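Designed helical repeat protein (Synthetic construct, PDB 5CWM) has no known natural function but serves as a de novo designed example of a repeat protein built from stacked helices. Local coordinates at residues 19-24 with 31-36; 12-17 with 71-76; 76-81 with 88-93. All coordinates share one frame; numbering follows the deposited sequence.

Contact 1 of 3, residues 19-24 with 31-36; sequences ELLRQA and EDLEKA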
loop_
_atom_site.group_PDB
_atom_site.type_symbol
_atom_site.label_atom_id
_atom_site.label_comp_id
_atom_site.label_asym_id
_atom_site.label_seq_id
_atom_site.Cartn_x
_atom_site.Cartn_y
_atom_site.Cartn_z
ATOM N N GLU A 19 21.548 1.630 -1.654
ATOM C CA GLU A 19 22.986 1.546 -1.432
ATOM C C GLU A 19 23.606 2.936 -1.335
ATOM O O GLU A 19 24.589 3.137 -0.621
ATOM C CB GLU A 19 23.654 0.736 -2.543
ATOM C CG GLU A 19 23.229 -0.723 -2.568
ATOM C CD GLU A 19 23.714 -1.502 -1.360
ATOM O OE1 GLU A 19 24.695 -1.067 -0.719
ATOM O OE2 GLU A 19 23.114 -2.554 -1.051
ATOM N N LEU A 20 23.024 3.895 -2.050
ATOM C CA LEU A 20 23.455 5.284 -1.945
ATOM C C LEU A 20 23.163 5.801 -0.544
ATOM O O LEU A 20 23.950 6.552 0.025
ATOM C CB LEU A 20 22.760 6.157 -2.991
ATOM C CG LEU A 20 23.293 6.093 -4.422
ATOM C CD1 LEU A 20 22.408 6.901 -5.356
ATOM C CD2 LEU A 20 24.730 6.589 -4.478
ATOM N N LEU A 21 22.023 5.387 0.003
ATOM C CA LEU A 21 21.648 5.729 1.371
ATOM C C LEU A 21 22.572 5.056 2.379
ATOM O O LEU A 21 22.988 5.672 3.361
ATOM C CB LEU A 21 20.196 5.326 1.642
ATOM C CG LEU A 21 19.740 5.305 3.104
ATOM C CD1 LEU A 21 19.830 6.687 3.732
ATOM C CD2 LEU A 21 18.327 4.752 3.218
ATOM N N ARG A 22 22.886 3.789 2.128
ATOM C CA ARG A 22 23.744 3.011 3.014
ATOM C C ARG A 22 25.138 3.627 3.094
ATOM O O ARG A 22 25.703 3.783 4.180
ATOM C CB ARG A 22 23.820 1.561 2.533
ATOM C CG ARG A 22 24.180 0.553 3.611
ATOM C CD ARG A 22 23.782 -0.852 3.183
ATOM N NE ARG A 22 22.353 -0.939 2.885
ATOM C CZ ARG A 22 21.748 -2.026 2.418
ATOM N NH1 ARG A 22 22.445 -3.130 2.189
ATOM N NH2 ARG A 22 20.444 -2.008 2.177
ATOM N N GLN A 23 25.684 3.985 1.936
ATOM C CA GLN A 23 26.969 4.670 1.878
ATOM C C GLN A 23 26.873 6.056 2.508
ATOM O O GLN A 23 27.805 6.509 3.172
ATOM C CB GLN A 23 27.457 4.777 0.433
ATOM C CG GLN A 23 27.803 3.441 -0.205
ATOM C CD GLN A 23 28.216 3.582 -1.655
ATOM O OE1 GLN A 23 28.277 4.687 -2.191
ATOM N NE2 GLN A 23 28.504 2.457 -2.300
ATOM N N ALA A 24 25.738 6.720 2.301
ATOM C CA ALA A 24 25.508 8.049 2.860
ATOM C C ALA A 24 25.570 8.018 4.381
ATOM O O ALA A 24 26.091 8.938 5.008
ATOM C CB ALA A 24 24.169 8.601 2.399
ATOM N N GLU A 31 25.451 14.582 -0.054
ATOM C CA GLU A 31 25.209 14.506 -1.491
ATOM C C GLU A 31 24.750 13.111 -1.901
ATOM O O GLU A 31 23.903 12.964 -2.785
ATOM C CB GLU A 31 26.468 14.897 -2.267
ATOM C CG GLU A 31 26.266 14.978 -3.771
ATOM C CD GLU A 31 27.447 15.601 -4.484
ATOM O OE1 GLU A 31 28.377 16.070 -3.795
ATOM O OE2 GLU A 31 27.445 15.623 -5.733
ATOM N N ASP A 32 25.315 12.091 -1.260
ATOM C CA ASP A 32 24.892 10.714 -1.490
ATOM C C ASP A 32 23.437 10.538 -1.084
ATOM O O ASP A 32 22.681 9.811 -1.724
ATOM C CB ASP A 32 25.776 9.733 -0.717
ATOM C CG ASP A 32 27.186 9.663 -1.264
ATOM O OD1 ASP A 32 27.694 10.700 -1.737
ATOM O OD2 ASP A 32 27.784 8.568 -1.222
ATOM N N LEU A 33 23.056 11.222 -0.011
ATOM C CA LEU A 33 21.691 11.186 0.492
ATOM C C LEU A 33 20.732 11.852 -0.492
ATOM O O LEU A 33 19.657 11.320 -0.794
ATOM C CB LEU A 33 21.624 11.871 1.858
ATOM C CG LEU A 33 20.379 11.673 2.716
ATOM C CD1 LEU A 33 20.036 10.201 2.815
ATOM C CD2 LEU A 33 20.626 12.254 4.095
ATOM N N GLU A 34 21.133 13.015 -0.997
ATOM C CA GLU A 34 20.324 13.749 -1.965
ATOM C C GLU A 34 20.143 12.963 -3.264
ATOM O O GLU A 34 19.030 12.857 -3.785
ATOM C CB GLU A 34 20.950 15.115 -2.259
ATOM C CG GLU A 34 21.019 16.035 -1.048
ATOM C CD GLU A 34 21.638 17.381 -1.368
ATOM O OE1 GLU A 34 21.926 18.144 -0.421
ATOM O OE2 GLU A 34 21.836 17.678 -2.565
ATOM N N LYS A 35 21.234 12.405 -3.781
ATOM C CA LYS A 35 21.166 11.633 -5.017
ATOM C C LYS A 35 20.445 10.308 -4.787
ATOM O O LYS A 35 19.928 9.704 -5.727
ATOM C CB LYS A 35 22.566 11.389 -5.591
ATOM C CG LYS A 35 23.418 10.418 -4.798
ATOM C CD LYS A 35 24.792 10.244 -5.428
ATOM C CE LYS A 35 25.550 11.562 -5.477
ATOM N NZ LYS A 35 26.918 11.397 -6.044
ATOM N N ALA A 36 20.411 9.857 -3.535
ATOM C CA ALA A 36 19.618 8.688 -3.171
ATOM C C ALA A 36 18.138 9.033 -3.266
ATOM O O ALA A 36 17.338 8.262 -3.805
ATOM C CB ALA A 36 19.968 8.209 -1.773
#
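Leu20 and Ala36 meet through their CB atoms, and the leucine can be followed outward from that point across the facing helix. Leu20 CB lies 3.7 Å from Ala36 CB, with the carbonyl oxygen of Asp32 a little farther off. A chi1 of -78° turns CG anti to the carbonyl carbon, beside the backbone N, and both methyls beyond the branch come to rest on Lys35. Leu20 CD1 touches Lys35 CG at 3.7 Å and also approaches the lysine's carbonyl oxygen. The other methyl, Leu20 CD2, is 3.8 Å from Lys35 CD. The two side chains cross at about a right angle, and it is the lysine's aliphatic CG and CD that meet the methyls.

One turn farther along, Ala24 takes the place of the leucine: its CB packs 3.7 Å from Asp32 CB and comes equally near the backbone N of Leu33. Beyond CB, Asp32 belongs to the polar border, where OD1 is hydrogen-bonded to the hydroxyl of Ser29. Asp32 OD2 comes no nearer than 4.0 Å to Gln23 OE1, and has a weak, long ion pair with Lys27. Away from this border, Leu21 and Leu33 lie side by side and point the same way, joined by their CD1 atoms at 3.6 Å. Both reach helix 60-84, where Ile80 touches each of them.

No hydrogen bond links the segments; aliphatic carbon does most of the joining. With the axes 8.0 Å apart and the directions 162° from each other, alanine at Ala24 and Ala36 suits the close approach. Such packing is characteristic of an antiparallel helical hairpin, here helices 3-27 and 30-57, an element that many helical repeat proteins stack.

Contact 2 of 3, residues 12-17 with 71-76; sequences KLVKEA and VRVAEL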
loop_
_atom_site.group_PDB
_atom_site.type_symbol
_atom_site.label_atom_id
_atom_site.label_comp_id
_atom_site.label_asym_id
_atom_site.label_seq_id
_atom_site.Cartn_x
_atom_site.Cartn_y
_atom_site.Cartn_z
ATOM N N LYS A 12 16.402 -2.161 -9.937
ATOM C CA LYS A 12 17.822 -1.835 -9.878
ATOM C C LYS A 12 18.027 -0.407 -9.387
ATOM O O LYS A 12 18.974 -0.127 -8.650
ATOM C CB LYS A 12 18.482 -2.021 -11.246
ATOM C CG LYS A 12 19.984 -1.780 -11.232
ATOM C CD LYS A 12 20.574 -1.812 -12.629
ATOM C CE LYS A 12 22.059 -1.499 -12.596
ATOM N NZ LYS A 12 22.329 -0.191 -11.939
ATOM N N LEU A 13 17.140 0.494 -9.798
ATOM C CA LEU A 13 17.199 1.875 -9.332
ATOM C C LEU A 13 16.943 1.949 -7.830
ATOM O O LEU A 13 17.592 2.715 -7.117
ATOM C CB LEU A 13 16.191 2.747 -10.083
ATOM C CG LEU A 13 16.505 3.054 -11.547
ATOM C CD1 LEU A 13 15.485 4.027 -12.116
ATOM C CD2 LEU A 13 17.916 3.604 -11.693
ATOM N N VAL A 14 15.994 1.147 -7.357
ATOM C CA VAL A 14 15.677 1.090 -5.936
ATOM C C VAL A 14 16.866 0.574 -5.131
ATOM O O VAL A 14 17.249 1.170 -4.124
ATOM C CB VAL A 14 14.454 0.196 -5.664
ATOM C CG1 VAL A 14 14.286 -0.034 -4.173
ATOM C CG2 VAL A 14 13.201 0.818 -6.258
ATOM N N LYS A 15 17.445 -0.536 -5.583
ATOM C CA LYS A 15 18.626 -1.108 -4.941
ATOM C C LYS A 15 19.771 -0.099 -4.894
ATOM O O LYS A 15 20.409 0.092 -3.857
ATOM C CB LYS A 15 19.074 -2.374 -5.677
ATOM C CG LYS A 15 18.104 -3.541 -5.564
ATOM C CD LYS A 15 18.213 -4.223 -4.211
ATOM C CE LYS A 15 19.603 -4.812 -4.007
ATOM N NZ LYS A 15 19.728 -5.522 -2.705
ATOM N N GLU A 16 20.012 0.548 -6.030
ATOM C CA GLU A 16 21.066 1.546 -6.155
ATOM C C GLU A 16 20.848 2.708 -5.193
ATOM O O GLU A 16 21.795 3.206 -4.584
ATOM C CB GLU A 16 21.137 2.054 -7.597
ATOM C CG GLU A 16 22.201 3.105 -7.849
ATOM C CD GLU A 16 22.281 3.504 -9.309
ATOM O OE1 GLU A 16 21.669 2.809 -10.149
ATOM O OE2 GLU A 16 22.952 4.512 -9.617
ATOM N N ALA A 17 19.594 3.129 -5.056
ATOM C CA ALA A 17 19.238 4.212 -4.144
ATOM C C ALA A 17 19.458 3.805 -2.689
ATOM O O ALA A 17 19.970 4.589 -1.888
ATOM C CB ALA A 17 17.795 4.635 -4.362
ATOM N N VAL A 71 5.551 1.528 -3.487
ATOM C CA VAL A 71 5.484 1.431 -2.031
ATOM C C VAL A 71 6.881 1.263 -1.438
ATOM O O VAL A 71 7.229 1.904 -0.441
ATOM C CB VAL A 71 4.586 0.258 -1.587
ATOM C CG1 VAL A 71 4.640 0.080 -0.077
ATOM C CG2 VAL A 71 3.156 0.484 -2.052
ATOM N N ARG A 72 7.673 0.395 -2.063
ATOM C CA ARG A 72 9.075 0.212 -1.700
ATOM C C ARG A 72 9.809 1.552 -1.685
ATOM O O ARG A 72 10.491 1.902 -0.711
ATOM C CB ARG A 72 9.749 -0.754 -2.678
ATOM C CG ARG A 72 11.240 -0.926 -2.477
ATOM C CD ARG A 72 11.541 -2.137 -1.619
ATOM N NE ARG A 72 12.974 -2.398 -1.519
ATOM C CZ ARG A 72 13.652 -3.172 -2.361
ATOM N NH1 ARG A 72 13.028 -3.763 -3.371
ATOM N NH2 ARG A 72 14.955 -3.354 -2.195
ATOM N N VAL A 73 9.648 2.299 -2.773
ATOM C CA VAL A 73 10.249 3.620 -2.906
ATOM C C VAL A 73 9.792 4.546 -1.782
ATOM O O VAL A 73 10.587 5.300 -1.231
ATOM C CB VAL A 73 9.909 4.260 -4.270
ATOM C CG1 VAL A 73 10.323 5.722 -4.299
ATOM C CG2 VAL A 73 10.576 3.490 -5.399
ATOM N N ALA A 74 8.511 4.472 -1.439
ATOM C CA ALA A 74 7.948 5.309 -0.383
ATOM C C ALA A 74 8.586 5.009 0.972
ATOM O O ALA A 74 8.992 5.926 1.694
ATOM C CB ALA A 74 6.441 5.127 -0.313
ATOM N N GLU A 75 8.667 3.725 1.316
ATOM C CA GLU A 75 9.328 3.303 2.549
ATOM C C GLU A 75 10.768 3.801 2.570
ATOM O O GLU A 75 11.260 4.300 3.592
ATOM C CB GLU A 75 9.300 1.778 2.692
ATOM C CG GLU A 75 7.908 1.175 2.780
ATOM C CD GLU A 75 7.934 -0.342 2.861
ATOM O OE1 GLU A 75 9.021 -0.929 2.676
ATOM O OE2 GLU A 75 6.869 -0.946 3.110
ATOM N N LEU A 76 11.435 3.667 1.427
ATOM C CA LEU A 76 12.808 4.134 1.286
ATOM C C LEU A 76 12.909 5.631 1.563
ATOM O O LEU A 76 13.851 6.089 2.204
ATOM C CB LEU A 76 13.340 3.815 -0.112
ATOM C CG LEU A 76 14.762 4.290 -0.416
ATOM C CD1 LEU A 76 15.737 3.785 0.636
ATOM C CD2 LEU A 76 15.184 3.840 -1.805
#
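Arg72 NE forms a salt bridge with Glu18 OE2, just past the end of segment 12-17, while Val14 packs over the same guanidinium. Val14 CG1 stands 3.7 Å above the plane of that group, over its centre, and also meets Arg72 CG at 3.6 Å. The arginine chain sets out with CG anti to the backbone N and bends at chi2 (95°), which turns CD out of the extended line before the guanidinium. At the guanidinium edge, near its plane, Arg72 NH2 is 3.9 Å from Lys15 CD; the charged Lys15 NZ stays farther away, at 5.3 Å from NH2. An alanine in place of Arg72 would probably cost Glu18 its salt bridge, leaving it at most a weak, long ion pair with Arg79, and take away the flat group under Val14 CG1.

Helices 3-27 and 60-84 run parallel here, 11° apart, as expected for helices separated by one intervening antiparallel helix in a stack of hairpins. Their axes are 10.7 Å apart, a gap spanned by side chains from both. Val14's other methyl, CG2, reaches Val73 CG2 at 3.8 Å. Farther along, Leu76 CD2 packs on Ala17 CB at 3.7 Å. Helix 30-57 lies against this layer, with Thr39 on Ala17 and Ala44 on Val73.

Contact 3 of 3, residues 76-81 with 88-93; sequences LLLRIA and EALERA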
loop_
_atom_site.group_PDB
_atom_site.type_symbol
_atom_site.label_atom_id
_atom_site.label_comp_id
_atom_site.label_asym_id
_atom_site.label_seq_id
_atom_site.Cartn_x
_atom_site.Cartn_y
_atom_site.Cartn_z
ATOM N N LEU A 76 11.435 3.667 1.427
ATOM C CA LEU A 76 12.808 4.134 1.286
ATOM C C LEU A 76 12.909 5.631 1.563
ATOM O O LEU A 76 13.851 6.089 2.204
ATOM C CB LEU A 76 13.340 3.815 -0.112
ATOM C CG LEU A 76 14.762 4.290 -0.416
ATOM C CD1 LEU A 76 15.737 3.785 0.636
ATOM C CD2 LEU A 76 15.184 3.840 -1.805
ATOM N N LEU A 77 11.925 6.385 1.085
ATOM C CA LEU A 77 11.899 7.828 1.280
ATOM C C LEU A 77 11.620 8.174 2.735
ATOM O O LEU A 77 12.062 9.210 3.224
ATOM C CB LEU A 77 10.853 8.478 0.371
ATOM C CG LEU A 77 11.163 8.432 -1.126
ATOM C CD1 LEU A 77 10.180 9.283 -1.909
ATOM C CD2 LEU A 77 12.589 8.876 -1.389
ATOM N N LEU A 78 10.881 7.309 3.422
ATOM C CA LEU A 78 10.665 7.485 4.853
ATOM C C LEU A 78 11.972 7.276 5.614
ATOM O O LEU A 78 12.295 8.027 6.537
ATOM C CB LEU A 78 9.588 6.526 5.368
ATOM C CG LEU A 78 9.388 6.495 6.887
ATOM C CD1 LEU A 78 9.088 7.885 7.430
ATOM C CD2 LEU A 78 8.285 5.522 7.269
ATOM N N ARG A 79 12.723 6.250 5.220
ATOM C CA ARG A 79 14.018 5.982 5.842
ATOM C C ARG A 79 14.995 7.139 5.610
ATOM O O ARG A 79 15.655 7.610 6.544
ATOM C CB ARG A 79 14.599 4.672 5.308
ATOM C CG ARG A 79 13.817 3.440 5.741
ATOM C CD ARG A 79 13.763 2.391 4.641
ATOM N NE ARG A 79 15.075 1.827 4.340
ATOM C CZ ARG A 79 15.314 1.005 3.323
ATOM N NH1 ARG A 79 14.330 0.656 2.506
ATOM N NH2 ARG A 79 16.538 0.536 3.119
ATOM N N ILE A 80 15.070 7.591 4.360
ATOM C CA ILE A 80 15.887 8.742 3.992
ATOM C C ILE A 80 15.479 9.969 4.802
ATOM O O ILE A 80 16.329 10.731 5.260
ATOM C CB ILE A 80 15.773 9.059 2.484
ATOM C CG1 ILE A 80 16.413 7.945 1.655
ATOM C CG2 ILE A 80 16.429 10.391 2.157
ATOM C CD1 ILE A 80 16.372 8.198 0.164
ATOM N N ALA A 81 14.174 10.147 4.973
ATOM C CA ALA A 81 13.633 11.208 5.815
ATOM C C ALA A 81 14.207 11.123 7.222
ATOM O O ALA A 81 14.885 12.043 7.676
ATOM C CB ALA A 81 12.116 11.141 5.852
ATOM N N GLU A 88 11.128 18.190 4.350
ATOM C CA GLU A 88 10.796 18.131 2.930
ATOM C C GLU A 88 10.780 16.695 2.413
ATOM O O GLU A 88 9.828 16.276 1.753
ATOM C CB GLU A 88 11.786 18.970 2.117
ATOM C CG GLU A 88 11.375 19.191 0.673
ATOM C CD GLU A 88 12.404 19.984 -0.108
ATOM O OE1 GLU A 88 13.601 19.635 -0.039
ATOM O OE2 GLU A 88 12.016 20.959 -0.786
ATOM N N ALA A 89 11.837 15.947 2.718
ATOM C CA ALA A 89 11.942 14.552 2.299
ATOM C C ALA A 89 10.815 13.714 2.895
ATOM O O ALA A 89 10.290 12.802 2.249
ATOM C CB ALA A 89 13.295 13.983 2.697
ATOM N N LEU A 90 10.451 14.030 4.133
ATOM C CA LEU A 90 9.352 13.356 4.813
ATOM C C LEU A 90 8.031 13.639 4.103
ATOM O O LEU A 90 7.198 12.745 3.924
ATOM C CB LEU A 90 9.283 13.799 6.275
ATOM C CG LEU A 90 8.291 13.082 7.190
ATOM C CD1 LEU A 90 8.507 11.580 7.135
ATOM C CD2 LEU A 90 8.439 13.591 8.613
ATOM N N GLU A 91 7.852 14.892 3.692
ATOM C CA GLU A 91 6.668 15.288 2.939
ATOM C C GLU A 91 6.607 14.554 1.603
ATOM O O GLU A 91 5.535 14.137 1.163
ATOM C CB GLU A 91 6.654 16.803 2.715
ATOM C CG GLU A 91 6.383 17.612 3.973
ATOM C CD GLU A 91 6.635 19.094 3.780
ATOM O OE1 GLU A 91 7.147 19.477 2.707
ATOM O OE2 GLU A 91 6.323 19.876 4.703
ATOM N N ARG A 92 7.763 14.397 0.966
ATOM C CA ARG A 92 7.847 13.662 -0.292
ATOM C C ARG A 92 7.470 12.199 -0.088
ATOM O O ARG A 92 6.763 11.612 -0.909
ATOM C CB ARG A 92 9.251 13.771 -0.889
ATOM C CG ARG A 92 9.656 15.192 -1.248
ATOM C CD ARG A 92 10.990 15.224 -1.972
ATOM N NE ARG A 92 11.383 16.583 -2.333
ATOM C CZ ARG A 92 12.380 16.876 -3.161
ATOM N NH1 ARG A 92 13.083 15.903 -3.725
ATOM N NH2 ARG A 92 12.670 18.141 -3.433
ATOM N N ALA A 93 7.940 11.619 1.014
ATOM C CA ALA A 93 7.570 10.255 1.381
ATOM C C ALA A 93 6.058 10.139 1.543
ATOM O O ALA A 93 5.436 9.186 1.055
ATOM C CB ALA A 93 8.276 9.839 2.663
#
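Ala89 and Ala81 face each other near the start of segment 88-93, with Ala89 CB 4.4 Å from Ala81 CB. Ala89 has no branch to push the helices apart, and its carbonyl carbon also lies near Ala81 CB.

Leu90 comes next and meets Ala81 with its backbone as well as its side chain: Ala81 CB is 3.7 Å from Leu90 CA. The leucine CG is anti to the backbone N (chi1 -173°), and beyond it CD1 returns toward segment 76-81. There Leu90 CD1 touches Leu78 CD1 at 3.8 Å and Ala81 CB at a similar distance. The two leucines lie side by side and point the same way, toward helix 117-141, where Leu133 packs on Leu78 and Ile137 on Leu90.

Arg92 stands at the margin, with its end leading away from segment 76-81. Its NH1 forms a salt bridge with Glu41 of helix 30-57, which ties the polar end of the arginine to a different helix.

Ala93 completes the walk, and its CB is 3.7 Å from Leu77 CB. The same methyl is 3.7 Å from the backbone N of Leu78. Beyond its CB, Leu77 extends toward Leu37 and Ala40 of helix 30-57.

Three alanines thus lie in an antiparallel pair whose axes approach to 8.1 Å at 165°. Without a hydrogen bond or salt bridge between the two segments, this pairing probably rests mainly on the burial of carbon and on fit of shape, while charge is kept to the margin.

In the fold
The three contacts occupy one side of the chain's centre, with their own centres 11 to 13 Å apart. Contacts 1 and 3 each close a hairpin of consecutive helices, 3-27 with 30-57 and 60-84 with 87-114, and contact 1 ends before contact 3 begins. Contact 2 spans the longer interval, joining helix 3-27 to helix 60-84, and shares Leu76 with contact 3. The residues of contact 3 follow those of contact 1 at a constant offset of 57, with Ala89 standing where Asp32 stood. Together they illustrate how a designed repeat protein is put together: similar hairpins of consecutive helices lie side by side, joined through largely apolar packing such as Leu21 on Leu76 and Leu33 on Ile80.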